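Local coordinates for protein CysE, serine acetyltransferase (Brucella abortus, PDB 4HZD) that probably transfers the acetyl group of acetyl-coenzyme A to L-serine, making the O-acetylserine used in cysteine biosynthesis, at residues S22-A27 against T44-P49; Q96-R101 against G163-H168; E181-I186 against I206-L211. All coordinates share one frame; numbering follows the deposited sequence.

Overall arrangement
The three contacts run from the helical N-terminal part of the subunit into its left-handed beta-helix. Contact 1, which is buried, packs helix 18-33 against residues 44-49; its centre lies about 30 Å from that of contact 3, and its aliphatic interior is bordered by one arginine. Contact 2, also buried, is the junction where helix 87-101 meets a coil of the beta-helix. Contact 3 lies wholly within the beta-helix, is only partly buried, and relies chiefly on backbone hydrogen bonds plus a salt bridge. Contacts 2 and 3 touch, since strands 165-166 and 185-186 are neighbours in one sheet. In contacts 1 and 2 an arginine binds a backbone carbonyl; in contact 3 another arginine pairs with a carboxylate.

Contact 1. Residues S22-A27 against T44-P49; sequences SIRAEA and TILNQP
Ile45 presents its branched side chain to one flank of the helix holding Ser22-Ala27, and two residues of that helix receive it. Its CG2 rests 3.6 Å from the methyl CB of Ala27, while its CD1 reaches Ile23 CG2, also at 3.6 Å, the two isoleucine side chains crossing at about a right angle. Leu46 lies alongside, with its CG 4.0 Å from Ala27 CB. One of its branches, CD1, lies against the Ala27 backbone; the other, CD2, comes within 3.5 Å of Arg24 O and also sits over a face of the Arg24 guanidinium, off towards its rim.

Arg24 lies at the partly exposed margin of the contact. Its chain bends at chi3 (67°), which brings the guanidinium round to the carbonyl of Leu46. There NH2 donates to Leu46 O over 2.9 Å at 155°, in the carbonyl plane and on a lone pair, with a second, weak bond from NH1 to the same oxygen. The positive charge would be expected to polarise that carbonyl.

Further out, Gln48 N bonds to Ile45 O and its NE2 to Ala43 O, so the side chain folds back on the preceding helix. Val112 of helix 109-113 packs on both Ile23 and Ile45, and Asn47 ND2 hydrogen-bonds to Gln75 of a neighbouring subunit. The arrangement is packing between consecutive helices, part of the helical N-terminal domain of serine acetyltransferases, which here also takes part in subunit contacts.

Contact 2. Residues Q96-R101 against G163-H168; sequences QAVYDR and GLFLDH
Arg101, the last residue of helix 87-101, points its guanidinium end-on at the carbonyl of Gly163, and both NH1 and NH2 donate to that single oxygen, each over 2.9 Å. The NH2 proton meets a lone pair in the carbonyl plane, whereas NH1 sits above that plane; both bonds are bent, at 133°. This is where the helical domain joins the left-handed beta-helix, whose strand 165-166 begins two residues after Gly163. NH1 also bonds to Ser185 OG on the next coil, so one side chain ties the helix to two coils. An arginine chain extended from CG to NE gives it that reach, and Ala97 CB lies 3.6 Å above the centre of the guanidinium, one helical turn back.

Phe165 carries the apolar part. Its CG stands anti to the backbone N (chi1 178°), which directs the ring at the helix, its plane 77° from the guanidinium. The aliphatic stem of Arg101 slides past the ring in the opposite direction, CB lying 3.7 Å from Phe165 CD2. Val98 CA lies over one ring face and Asp167 CB over the other, while Val98 CG2 approaches Phe165 CD1 to 3.8 Å.

Contact 3. Residues E181-I186 against I206-L211; sequences EDNVSI and IRQGVL
The carboxylate of Glu181 and the guanidinium of Arg207 lie with their planes only 14° apart, the two side chains running side by side in the same direction. OE2 meets NH1 in a salt bridge 2.7 Å long, approaching the guanidinium obliquely. Glu181 is extended beyond CG, whereas Arg207 starts away from the neighbouring segment and is brought back by a bend at chi2 (-80°). A weak hydrogen bond from its NH2 to Gln223 OE1 gives the guanidinium a second partner.

Next along, Gln208 lays its extended chain beside Asp182 and Asn183. Its CG lies only 3.0 Å from Asp182 O, a tight approach, and its CA-H points to the same oxygen. Asp182 O also accepts a hydrogen bond from Gly209 N, at 3.3 Å.

Two successive coils of the left-handed beta-helix, the hexapeptide-repeat fold, are stacked here in parallel register, so the backbone bonds form a ladder from coil to coil. At one end Glu181 N donates to Ile206 O over 2.8 Å, nearly along the C=O axis; at the other Ser185 N donates to Val210 O over 2.9 Å with an angle of 165°. Between these rungs the second coil turns its corner through a type II turn from Arg207 to Val210, with Gly209 at positive phi.

Inside the corner, where both are buried, Val184 sends CG1 to within 4.0 Å of Ile206 CG2, the two chains crossing at about a right angle. In the bridge beyond, Leu211 CD1 lies 3.9 Å from Ser185 CB, and the Leu211 side chain has its nearest atom about 5 Å from bound coenzyme A.

Contact 1. Residues S22-A27 against T44-P49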
loop_
_atom_site.group_PDB
_atom_site.type_symbol
_atom_site.label_atom_id
_atom_site.label_comp_id
_atom_site.label_asym_id
_atom_site.label_seq_id
_atom_site.Cartn_x
_atom_site.Cartn_y
_atom_site.Cartn_z
ATOM N N SER A 22 -18.284 27.444 1.688
ATOM C CA SER A 22 -17.697 27.619 0.346
ATOM C C SER A 22 -16.881 26.401 -0.057
ATOM O O SER A 22 -16.917 25.990 -1.216
ATOM C CB SER A 22 -16.790 28.848 0.236
ATOM O OG SER A 22 -17.409 29.934 0.854
ATOM N N ILE A 23 -16.113 25.849 0.885
ATOM C CA ILE A 23 -15.316 24.669 0.580
ATOM C C ILE A 23 -16.221 23.489 0.168
ATOM O O ILE A 23 -15.923 22.819 -0.790
ATOM C CB ILE A 23 -14.370 24.271 1.740
ATOM C CG1 ILE A 23 -13.182 25.240 1.786
ATOM C CG2 ILE A 23 -13.873 22.812 1.583
ATOM C CD1 ILE A 23 -12.443 25.224 3.122
ATOM N N ARG A 24 -17.323 23.266 0.873
ATOM C CA ARG A 24 -18.264 22.194 0.498
ATOM C C ARG A 24 -18.833 22.396 -0.933
ATOM O O ARG A 24 -18.896 21.452 -1.724
ATOM C CB ARG A 24 -19.399 22.092 1.521
ATOM C CG ARG A 24 -18.965 21.584 2.903
ATOM C CD ARG A 24 -20.224 21.207 3.729
ATOM N NE ARG A 24 -20.906 20.042 3.157
ATOM C CZ ARG A 24 -20.519 18.781 3.323
ATOM N NH1 ARG A 24 -19.434 18.494 4.026
ATOM N NH2 ARG A 24 -21.216 17.794 2.789
ATOM N N ALA A 25 -19.240 23.627 -1.248
ATOM C CA ALA A 25 -19.761 23.944 -2.583
ATOM C C ALA A 25 -18.704 23.744 -3.690
ATOM O O ALA A 25 -18.980 23.176 -4.773
ATOM C CB ALA A 25 -20.291 25.367 -2.593
ATOM N N GLU A 26 -17.502 24.244 -3.433
ATOM C CA GLU A 26 -16.372 24.120 -4.369
ATOM C C GLU A 26 -16.015 22.644 -4.604
ATOM O O GLU A 26 -15.669 22.254 -5.729
ATOM C CB GLU A 26 -15.151 24.901 -3.847
ATOM C CG GLU A 26 -15.230 26.447 -3.936
ATOM C CD GLU A 26 -14.351 27.172 -2.892
ATOM O OE1 GLU A 26 -13.496 26.536 -2.236
ATOM O OE2 GLU A 26 -14.516 28.405 -2.690
ATOM N N ALA A 27 -16.088 21.818 -3.553
ATOM C CA ALA A 27 -15.739 20.409 -3.698
ATOM C C ALA A 27 -16.786 19.679 -4.516
ATOM O O ALA A 27 -16.460 18.822 -5.334
ATOM C CB ALA A 27 -15.522 19.725 -2.342
ATOM N N THR A 44 -12.406 13.303 1.405
ATOM C CA THR A 44 -11.714 14.348 2.146
ATOM C C THR A 44 -12.565 15.554 2.571
ATOM O O THR A 44 -12.269 16.142 3.592
ATOM C CB THR A 44 -10.242 14.698 1.705
ATOM O OG1 THR A 44 -9.979 16.118 1.670
ATOM C CG2 THR A 44 -9.669 13.869 0.585
ATOM N N ILE A 45 -13.582 15.912 1.784
ATOM C CA ILE A 45 -14.432 17.052 2.122
ATOM C C ILE A 45 -15.893 16.615 2.333
ATOM O O ILE A 45 -16.451 16.824 3.401
ATOM C CB ILE A 45 -14.453 18.089 0.970
ATOM C CG1 ILE A 45 -13.036 18.611 0.618
ATOM C CG2 ILE A 45 -15.481 19.184 1.230
ATOM C CD1 ILE A 45 -12.387 19.487 1.666
ATOM N N LEU A 46 -16.516 16.069 1.283
ATOM C CA LEU A 46 -17.990 16.016 1.246
ATOM C C LEU A 46 -18.608 15.051 2.276
ATOM O O LEU A 46 -19.663 15.331 2.808
ATOM C CB LEU A 46 -18.500 15.818 -0.175
ATOM C CG LEU A 46 -18.265 17.085 -1.010
ATOM C CD1 LEU A 46 -18.320 16.814 -2.491
ATOM C CD2 LEU A 46 -19.251 18.193 -0.642
ATOM N N ASN A 47 -17.934 13.950 2.585
ATOM C CA ASN A 47 -18.403 13.052 3.641
ATOM C C ASN A 47 -18.073 13.552 5.058
ATOM O O ASN A 47 -18.498 12.920 6.019
ATOM C CB ASN A 47 -17.819 11.617 3.517
ATOM C CG ASN A 47 -18.265 10.883 2.264
ATOM O OD1 ASN A 47 -19.238 11.262 1.633
ATOM N ND2 ASN A 47 -17.543 9.813 1.906
ATOM N N GLN A 48 -17.275 14.617 5.194
ATOM C CA GLN A 48 -16.830 15.045 6.517
ATOM C C GLN A 48 -17.904 15.944 7.115
ATOM O O GLN A 48 -18.517 16.740 6.400
ATOM C CB GLN A 48 -15.485 15.796 6.425
ATOM C CG GLN A 48 -14.368 14.978 5.772
ATOM C CD GLN A 48 -13.793 13.917 6.696
ATOM O OE1 GLN A 48 -14.111 13.879 7.882
ATOM N NE2 GLN A 48 -12.926 13.065 6.164
ATOM N N PRO A 49 -18.159 15.814 8.416
ATOM C CA PRO A 49 -19.177 16.729 8.960
ATOM C C PRO A 49 -18.608 18.084 9.410
ATOM O O PRO A 49 -19.371 18.912 9.923
ATOM C CB PRO A 49 -19.713 15.978 10.185
ATOM C CG PRO A 49 -18.558 15.151 10.640
ATOM C CD PRO A 49 -17.754 14.783 9.393
#

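Contact 2. Residues Q96-R101 against G163-H168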
loop_
_atom_site.group_PDB
_atom_site.type_symbol
_atom_site.label_atom_id
_atom_site.label_comp_id
_atom_site.label_asym_id
_atom_site.label_seq_id
_atom_site.Cartn_x
_atom_site.Cartn_y
_atom_site.Cartn_z
ATOM N N GLN A 96 -7.755 31.725 5.739
ATOM C CA GLN A 96 -7.995 33.114 5.356
ATOM C C GLN A 96 -6.712 33.872 4.965
ATOM O O GLN A 96 -6.747 34.653 4.020
ATOM C CB GLN A 96 -8.838 33.862 6.426
ATOM C CG GLN A 96 -9.301 35.253 5.993
ATOM C CD GLN A 96 -10.489 35.228 5.029
ATOM O OE1 GLN A 96 -11.358 34.353 5.089
ATOM N NE2 GLN A 96 -10.523 36.196 4.134
ATOM N N ALA A 97 -5.578 33.580 5.618
ATOM C CA ALA A 97 -4.283 34.141 5.214
ATOM C C ALA A 97 -3.915 33.813 3.770
ATOM O O ALA A 97 -3.463 34.692 3.017
ATOM C CB ALA A 97 -3.163 33.690 6.142
ATOM N N VAL A 98 -4.072 32.547 3.389
ATOM C CA VAL A 98 -3.754 32.152 2.015
ATOM C C VAL A 98 -4.682 32.881 1.064
ATOM O O VAL A 98 -4.247 33.415 0.047
ATOM C CB VAL A 98 -3.897 30.621 1.755
ATOM C CG1 VAL A 98 -3.588 30.304 0.292
ATOM C CG2 VAL A 98 -2.951 29.833 2.655
ATOM N N TYR A 99 -5.966 32.859 1.391
ATOM C CA TYR A 99 -6.986 33.423 0.522
ATOM C C TYR A 99 -6.673 34.911 0.285
ATOM O O TYR A 99 -6.699 35.368 -0.854
ATOM C CB TYR A 99 -8.391 33.211 1.108
ATOM C CG TYR A 99 -9.494 33.757 0.209
ATOM C CD1 TYR A 99 -9.938 33.041 -0.918
ATOM C CD2 TYR A 99 -10.078 34.988 0.473
ATOM C CE1 TYR A 99 -10.937 33.540 -1.745
ATOM C CE2 TYR A 99 -11.084 35.494 -0.337
ATOM C CZ TYR A 99 -11.516 34.771 -1.434
ATOM O OH TYR A 99 -12.500 35.304 -2.233
ATOM N N ASP A 100 -6.329 35.622 1.360
ATOM C CA ASP A 100 -6.019 37.068 1.307
ATOM C C ASP A 100 -4.676 37.433 0.701
ATOM O O ASP A 100 -4.543 38.518 0.143
ATOM C CB ASP A 100 -6.108 37.685 2.708
ATOM C CG ASP A 100 -7.537 37.721 3.242
ATOM O OD1 ASP A 100 -8.481 37.637 2.451
ATOM O OD2 ASP A 100 -7.714 37.818 4.459
ATOM N N ARG A 101 -3.685 36.543 0.810
ATOM C CA ARG A 101 -2.297 36.891 0.500
ATOM C C ARG A 101 -1.740 36.246 -0.783
ATOM O O ARG A 101 -0.747 36.709 -1.264
ATOM C CB ARG A 101 -1.351 36.613 1.684
ATOM C CG ARG A 101 -1.736 37.288 3.004
ATOM C CD ARG A 101 -0.757 36.957 4.126
ATOM N NE ARG A 101 -1.452 37.094 5.396
ATOM C CZ ARG A 101 -1.089 36.569 6.563
ATOM N NH1 ARG A 101 0.031 35.867 6.700
ATOM N NH2 ARG A 101 -1.867 36.779 7.619
ATOM N N GLY A 163 -2.845 32.913 11.550
ATOM C CA GLY A 163 -2.761 33.646 10.290
ATOM C C GLY A 163 -1.368 33.558 9.672
ATOM O O GLY A 163 -0.832 34.533 9.124
ATOM N N LEU A 164 -0.749 32.394 9.797
ATOM C CA LEU A 164 0.557 32.179 9.161
ATOM C C LEU A 164 0.382 31.700 7.729
ATOM O O LEU A 164 -0.383 30.772 7.474
ATOM C CB LEU A 164 1.357 31.174 9.970
ATOM C CG LEU A 164 2.763 30.776 9.483
ATOM C CD1 LEU A 164 3.697 31.989 9.401
ATOM C CD2 LEU A 164 3.308 29.724 10.451
ATOM N N PHE A 165 1.066 32.365 6.806
ATOM C CA PHE A 165 1.119 31.962 5.418
ATOM C C PHE A 165 2.518 31.445 5.043
ATOM O O PHE A 165 3.511 32.201 5.082
ATOM C CB PHE A 165 0.663 33.135 4.561
ATOM C CG PHE A 165 0.715 32.882 3.077
ATOM C CD1 PHE A 165 0.328 31.655 2.541
ATOM C CD2 PHE A 165 1.082 33.902 2.217
ATOM C CE1 PHE A 165 0.360 31.444 1.167
ATOM C CE2 PHE A 165 1.131 33.704 0.835
ATOM C CZ PHE A 165 0.767 32.479 0.312
ATOM N N LEU A 166 2.587 30.146 4.718
ATOM C CA LEU A 166 3.823 29.455 4.348
ATOM C C LEU A 166 3.767 29.177 2.854
ATOM O O LEU A 166 3.211 28.148 2.397
ATOM C CB LEU A 166 3.923 28.135 5.123
ATOM C CG LEU A 166 5.157 27.861 5.953
ATOM C CD1 LEU A 166 5.435 29.002 6.944
ATOM C CD2 LEU A 166 5.027 26.510 6.693
ATOM N N ASP A 167 4.283 30.118 2.082
ATOM C CA ASP A 167 3.988 30.144 0.662
ATOM C C ASP A 167 5.028 29.287 -0.030
ATOM O O ASP A 167 6.217 29.546 0.117
ATOM C CB ASP A 167 4.034 31.612 0.158
ATOM C CG ASP A 167 3.652 31.761 -1.347
ATOM O OD1 ASP A 167 3.071 30.832 -1.949
ATOM O OD2 ASP A 167 3.941 32.833 -1.920
ATOM N N HIS A 168 4.594 28.250 -0.758
ATOM C CA HIS A 168 5.524 27.318 -1.498
ATOM C C HIS A 168 6.215 26.355 -0.567
ATOM O O HIS A 168 6.201 25.163 -0.831
ATOM C CB HIS A 168 6.540 28.060 -2.398
ATOM C CG HIS A 168 5.900 28.963 -3.422
ATOM N ND1 HIS A 168 5.012 28.515 -4.335
ATOM C CD2 HIS A 168 6.032 30.348 -3.648
ATOM C CE1 HIS A 168 4.577 29.550 -5.107
ATOM N NE2 HIS A 168 5.197 30.669 -4.687
#

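Contact 3. Residues E181-I186 against I206-L211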
loop_
_atom_site.group_PDB
_atom_site.type_symbol
_atom_site.label_atom_id
_atom_site.label_comp_id
_atom_site.label_asym_id
_atom_site.label_seq_id
_atom_site.Cartn_x
_atom_site.Cartn_y
_atom_site.Cartn_z
ATOM N N GLU A 181 5.207 35.180 15.528
ATOM C CA GLU A 181 3.921 35.727 15.988
ATOM C C GLU A 181 2.845 35.718 14.881
ATOM O O GLU A 181 3.104 35.229 13.795
ATOM C CB GLU A 181 4.136 37.116 16.603
ATOM C CG GLU A 181 4.963 37.042 17.875
ATOM C CD GLU A 181 5.270 38.397 18.512
ATOM O OE1 GLU A 181 4.603 39.415 18.216
ATOM O OE2 GLU A 181 6.209 38.434 19.315
ATOM N N ASP A 182 1.651 36.241 15.159
ATOM C CA ASP A 182 0.565 36.251 14.163
ATOM C C ASP A 182 0.793 37.044 12.917
ATOM O O ASP A 182 1.622 37.955 12.881
ATOM C CB ASP A 182 -0.760 36.717 14.775
ATOM C CG ASP A 182 -1.086 36.003 16.035
ATOM O OD1 ASP A 182 -0.548 34.892 16.254
ATOM O OD2 ASP A 182 -1.879 36.547 16.820
ATOM N N ASN A 183 -0.009 36.714 11.897
ATOM C CA ASN A 183 -0.013 37.366 10.593
ATOM C C ASN A 183 1.358 37.499 9.900
ATOM O O ASN A 183 1.693 38.544 9.328
ATOM C CB ASN A 183 -0.733 38.719 10.683
ATOM C CG ASN A 183 -2.075 38.605 11.382
ATOM O OD1 ASN A 183 -2.342 39.340 12.319
ATOM N ND2 ASN A 183 -2.889 37.618 10.983
ATOM N N VAL A 184 2.142 36.437 9.954
ATOM C CA VAL A 184 3.420 36.407 9.233
ATOM C C VAL A 184 3.270 35.655 7.902
ATOM O O VAL A 184 2.469 34.714 7.805
ATOM C CB VAL A 184 4.501 35.790 10.142
ATOM C CG1 VAL A 184 5.833 35.619 9.426
ATOM C CG2 VAL A 184 4.686 36.700 11.350
ATOM N N SER A 185 3.996 36.095 6.882
ATOM C CA SER A 185 4.124 35.333 5.638
ATOM C C SER A 185 5.565 34.913 5.447
ATOM O O SER A 185 6.496 35.741 5.549
ATOM C CB SER A 185 3.649 36.131 4.423
ATOM O OG SER A 185 2.278 36.456 4.576
ATOM N N ILE A 186 5.771 33.614 5.194
ATOM C CA ILE A 186 7.114 33.056 5.018
ATOM C C ILE A 186 7.197 32.277 3.691
ATOM O O ILE A 186 6.344 31.434 3.391
ATOM C CB ILE A 186 7.535 32.141 6.203
ATOM C CG1 ILE A 186 7.345 32.832 7.572
ATOM C CG2 ILE A 186 8.980 31.638 6.042
ATOM C CD1 ILE A 186 7.746 31.973 8.754
ATOM N N ILE A 206 10.212 36.378 15.397
ATOM C CA ILE A 206 9.542 37.086 14.297
ATOM C C ILE A 206 8.244 37.733 14.801
ATOM O O ILE A 206 7.308 37.028 15.201
ATOM C CB ILE A 206 9.271 36.117 13.117
ATOM C CG1 ILE A 206 10.546 35.304 12.794
ATOM C CG2 ILE A 206 8.715 36.838 11.897
ATOM C CD1 ILE A 206 11.744 36.138 12.333
ATOM N N ARG A 207 8.191 39.077 14.748
ATOM C CA ARG A 207 7.026 39.855 15.198
ATOM C C ARG A 207 5.913 39.852 14.145
ATOM O O ARG A 207 6.116 39.399 13.023
ATOM C CB ARG A 207 7.432 41.295 15.522
ATOM C CG ARG A 207 8.498 41.408 16.611
ATOM C CD ARG A 207 7.895 41.271 17.990
ATOM N NE ARG A 207 8.920 41.131 19.036
ATOM C CZ ARG A 207 9.367 39.963 19.535
ATOM N NH1 ARG A 207 8.903 38.802 19.080
ATOM N NH2 ARG A 207 10.296 39.945 20.494
ATOM N N GLN A 208 4.753 40.373 14.534
ATOM C CA GLN A 208 3.516 40.340 13.786
ATOM C C GLN A 208 3.636 41.062 12.441
ATOM O O GLN A 208 4.331 42.056 12.339
ATOM C CB GLN A 208 2.450 41.010 14.667
ATOM C CG GLN A 208 1.068 40.409 14.589
ATOM C CD GLN A 208 0.110 40.946 15.645
ATOM O OE1 GLN A 208 -0.791 41.737 15.331
ATOM N NE2 GLN A 208 0.287 40.506 16.902
ATOM N N GLY A 209 2.971 40.566 11.401
ATOM C CA GLY A 209 2.906 41.279 10.128
ATOM C C GLY A 209 4.119 41.203 9.221
ATOM O O GLY A 209 4.117 41.782 8.139
ATOM N N VAL A 210 5.148 40.481 9.650
ATOM C CA VAL A 210 6.387 40.317 8.865
ATOM C C VAL A 210 6.192 39.469 7.586
ATOM O O VAL A 210 5.440 38.484 7.572
ATOM C CB VAL A 210 7.537 39.756 9.763
ATOM C CG1 VAL A 210 8.768 39.322 8.964
ATOM C CG2 VAL A 210 7.952 40.801 10.799
ATOM N N LEU A 211 6.852 39.894 6.515
ATOM C CA LEU A 211 7.062 39.084 5.332
ATOM C C LEU A 211 8.543 38.685 5.179
ATOM O O LEU A 211 9.460 39.528 5.202
ATOM C CB LEU A 211 6.535 39.815 4.092
ATOM C CG LEU A 211 6.963 39.375 2.688
ATOM C CD1 LEU A 211 6.394 38.002 2.356
ATOM C CD2 LEU A 211 6.510 40.416 1.658
#